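Local coordinates for protein GDP-L-fucose synthase (PDB 7M13) that probably uses NADPH to make a GDP-linked sugar, GDP-D-glycero-L-gluco-heptose, for the capsular polysaccharide of Campylobacter jejuni, at residues L106-S111 with F162-L167. Numbering follows the deposited sequence.
Sequences LVFFGS and FITLVL. With NAP (NADP nicotinamide-adenine-dinucleotide phosphate), chain E.
Five backbone hydrogen bonds zip strand 106-111 to strand 162-167 in parallel, Leu-106 beside Phe-162 through to Ser-111 beside Leu-167. The ladder begins with Ile-163 N in the plane of the Leu-106 carbonyl, 2.9 Å from its O, and lengthens at the C-terminal end, where Leu-167 N lies 3.2 Å from Gly-110 O and well above that carbonyl's plane. Leu-167 is the side chain to follow. Its CB carries CG into the crowded position between backbone N and carbonyl carbon (chi1 60°), which turns the branch towards the cofactor: CG lies 3.6 Å from NAP C5N. From there CD1 reaches nicotinamide C5N and C4N, while CD2 turns back to Gly-110 O at 3.6 Å and also meets Phe-109 CD1. On the face bearing Leu-106 and Phe-108, which helices 80-100 and 138-158 cover, Thr-164 OG1 sits at the edge of the Phe-108 ring, 3.5 Å from CD2, a buried hydroxyl with no polar partner. Phe-109 O accepts a hydrogen bond from Lys-144 NZ and a weak one from O3D of the nicotinamide ribose. Neighbouring parallel strands whose C-terminal ends border the nicotinamide and its ribose are characteristic of the Rossmann fold of the epimerase/dehydratase family.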
loop_
_atom_site.group_PDB
_atom_site.type_symbol
_atom_site.label_atom_id
_atom_site.label_comp_id
_atom_site.label_asym_id
_atom_site.label_seq_id
_atom_site.Cartn_x
_atom_site.Cartn_y
_atom_site.Cartn_z
ATOM N N LEU B 106 3.248 17.976 8.444
ATOM C CA LEU B 106 2.089 17.579 7.636
ATOM C C LEU B 106 1.180 16.724 8.497
ATOM O O LEU B 106 1.700 15.920 9.275
ATOM C CB LEU B 106 2.603 16.791 6.420
ATOM C CG LEU B 106 1.556 16.236 5.443
ATOM C CD1 LEU B 106 2.125 16.215 4.023
ATOM C CD2 LEU B 106 1.108 14.844 5.847
ATOM N N VAL B 107 -0.120 16.924 8.339
ATOM C CA VAL B 107 -1.143 16.042 8.948
ATOM C C VAL B 107 -1.949 15.409 7.835
ATOM O O VAL B 107 -2.405 16.103 6.927
ATOM C CB VAL B 107 -2.045 16.808 9.914
ATOM C CG1 VAL B 107 -3.256 15.963 10.310
ATOM C CG2 VAL B 107 -1.262 17.257 11.125
ATOM N N PHE B 108 -2.035 14.091 7.847
ATOM C CA PHE B 108 -2.801 13.275 6.899
ATOM C C PHE B 108 -3.954 12.640 7.667
ATOM O O PHE B 108 -3.788 12.271 8.833
ATOM C CB PHE B 108 -1.905 12.193 6.289
ATOM C CG PHE B 108 -2.612 11.141 5.477
ATOM C CD1 PHE B 108 -3.346 11.500 4.358
ATOM C CD2 PHE B 108 -2.456 9.800 5.770
ATOM C CE1 PHE B 108 -3.990 10.545 3.595
ATOM C CE2 PHE B 108 -3.112 8.848 5.015
ATOM C CZ PHE B 108 -3.884 9.232 3.944
ATOM N N PHE B 109 -5.068 12.382 7.021
ATOM C CA PHE B 109 -6.244 11.748 7.667
ATOM C C PHE B 109 -6.435 10.345 7.115
ATOM O O PHE B 109 -6.548 10.138 5.870
ATOM C CB PHE B 109 -7.485 12.595 7.483
ATOM C CG PHE B 109 -7.345 13.942 8.131
ATOM C CD1 PHE B 109 -7.588 14.096 9.489
ATOM C CD2 PHE B 109 -6.816 15.006 7.424
ATOM C CE1 PHE B 109 -7.415 15.333 10.089
ATOM C CE2 PHE B 109 -6.643 16.237 8.038
ATOM C CZ PHE B 109 -6.920 16.387 9.375
ATOM N N GLY B 110 -6.471 9.358 8.012
ATOM C CA GLY B 110 -6.834 7.989 7.679
ATOM C C GLY B 110 -8.286 7.696 8.002
ATOM O O GLY B 110 -8.967 8.545 8.612
ATOM N N SER B 111 -8.725 6.508 7.631
ATOM C CA SER B 111 -10.095 6.007 7.820
ATOM C C SER B 111 -10.024 4.720 8.619
ATOM O O SER B 111 -9.082 3.938 8.412
ATOM C CB SER B 111 -10.768 5.786 6.468
ATOM O OG SER B 111 -11.884 4.938 6.592
ATOM N N PHE B 162 5.500 14.015 9.791
ATOM C CA PHE B 162 4.265 13.755 9.031
ATOM C C PHE B 162 3.390 12.822 9.862
ATOM O O PHE B 162 3.761 11.664 10.074
ATOM C CB PHE B 162 4.651 13.115 7.693
ATOM C CG PHE B 162 5.502 13.918 6.731
ATOM C CD1 PHE B 162 5.720 15.272 6.887
ATOM C CD2 PHE B 162 6.006 13.294 5.611
ATOM C CE1 PHE B 162 6.471 15.978 5.957
ATOM C CE2 PHE B 162 6.760 14.001 4.687
ATOM C CZ PHE B 162 7.001 15.325 4.882
ATOM N N ILE B 163 2.260 13.321 10.332
ATOM C CA ILE B 163 1.453 12.603 11.353
ATOM C C ILE B 163 0.122 12.200 10.733
ATOM O O ILE B 163 -0.517 13.036 10.078
ATOM C CB ILE B 163 1.213 13.516 12.552
ATOM C CG1 ILE B 163 2.487 14.180 13.056
ATOM C CG2 ILE B 163 0.534 12.715 13.643
ATOM C CD1 ILE B 163 3.517 13.220 13.479
ATOM N N THR B 164 -0.308 10.952 10.949
ATOM C CA THR B 164 -1.597 10.427 10.462
ATOM C C THR B 164 -2.584 10.375 11.628
ATOM O O THR B 164 -2.268 9.727 12.655
ATOM C CB THR B 164 -1.480 9.038 9.818
ATOM O OG1 THR B 164 -0.637 9.203 8.658
ATOM C CG2 THR B 164 -2.807 8.484 9.378
ATOM N N LEU B 165 -3.748 10.969 11.436
ATOM C CA LEU B 165 -4.880 10.925 12.365
ATOM C C LEU B 165 -5.998 10.131 11.707
ATOM O O LEU B 165 -6.335 10.403 10.553
ATOM C CB LEU B 165 -5.356 12.344 12.674
ATOM C CG LEU B 165 -4.316 13.308 13.218
ATOM C CD1 LEU B 165 -4.933 14.686 13.486
ATOM C CD2 LEU B 165 -3.672 12.762 14.493
ATOM N N VAL B 166 -6.576 9.169 12.413
ATOM C CA VAL B 166 -7.516 8.194 11.823
ATOM C C VAL B 166 -8.887 8.337 12.478
ATOM O O VAL B 166 -8.947 8.289 13.704
ATOM C CB VAL B 166 -6.974 6.765 11.980
ATOM C CG1 VAL B 166 -7.825 5.768 11.224
ATOM C CG2 VAL B 166 -5.510 6.687 11.534
ATOM N N LEU B 167 -9.941 8.452 11.677
ATOM C CA LEU B 167 -11.324 8.605 12.183
ATOM C C LEU B 167 -12.263 7.663 11.441
ATOM O O LEU B 167 -11.899 7.092 10.396
ATOM C CB LEU B 167 -11.792 10.055 12.034
ATOM C CG LEU B 167 -11.820 10.631 10.620
ATOM C CD1 LEU B 167 -13.002 11.571 10.468
ATOM C CD2 LEU B 167 -10.538 11.361 10.297
HETATM P PA NAP E . -14.516 15.390 1.222
HETATM O O1A NAP E . -14.941 14.178 0.447
HETATM O O2A NAP E . -15.607 16.230 1.841
HETATM O O5B NAP E . -13.657 16.372 0.349
HETATM C C5B NAP E . -12.562 15.890 -0.429
HETATM C C4B NAP E . -12.024 17.062 -1.188
HETATM O O4B NAP E . -10.854 16.602 -1.905
HETATM C C3B NAP E . -12.990 17.647 -2.240
HETATM O O3B NAP E . -13.137 19.046 -2.025
HETATM C C2B NAP E . -12.334 17.284 -3.567
HETATM O O2B NAP E . -12.484 18.285 -4.576
HETATM C C1B NAP E . -10.862 17.207 -3.181
HETATM N N9A NAP E . -10.112 16.387 -4.108
HETATM C C8A NAP E . -10.294 15.070 -4.402
HETATM N N7A NAP E . -9.532 14.631 -5.375
HETATM C C5A NAP E . -8.807 15.740 -5.757
HETATM C C6A NAP E . -7.835 15.927 -6.755
HETATM N N6A NAP E . -7.444 14.975 -7.610
HETATM N N1A NAP E . -7.318 17.170 -6.876
HETATM C C2A NAP E . -7.733 18.133 -6.042
HETATM N N3A NAP E . -8.648 18.069 -5.073
HETATM C C4A NAP E . -9.155 16.832 -4.990
HETATM O O3 NAP E . -13.501 14.929 2.366
HETATM P PN NAP E . -13.766 14.795 3.921
HETATM O O1N NAP E . -15.014 14.025 4.114
HETATM O O2N NAP E . -13.636 16.151 4.494
HETATM O O5D NAP E . -12.507 13.891 4.354
HETATM C C5D NAP E . -11.305 14.488 4.786
HETATM C C4D NAP E . -10.354 13.386 5.156
HETATM O O4D NAP E . -10.890 12.629 6.275
HETATM C C3D NAP E . -10.074 12.370 4.040
HETATM O O3D NAP E . -8.718 11.907 4.101
HETATM C C2D NAP E . -11.052 11.279 4.379
HETATM O O2D NAP E . -10.731 10.021 3.793
HETATM C C1D NAP E . -10.975 11.258 5.892
HETATM N N1N NAP E . -12.171 10.610 6.476
HETATM C C2N NAP E . -13.426 11.122 6.297
HETATM C C3N NAP E . -14.512 10.463 6.766
HETATM C C7N NAP E . -15.901 10.966 6.589
HETATM O O7N NAP E . -16.828 10.396 7.199
HETATM N N7N NAP E . -16.086 12.014 5.791
HETATM C C4N NAP E . -14.348 9.238 7.521
HETATM C C5N NAP E . -12.991 8.777 7.709
HETATM C C6N NAP E . -12.002 9.400 7.147
HETATM P P2B NAP E . -13.866 18.407 -5.406
HETATM O O1X NAP E . -14.805 19.072 -4.439
HETATM O O2X NAP E . -14.278 17.081 -5.872
HETATM O O3X NAP E . -13.488 19.307 -6.598
#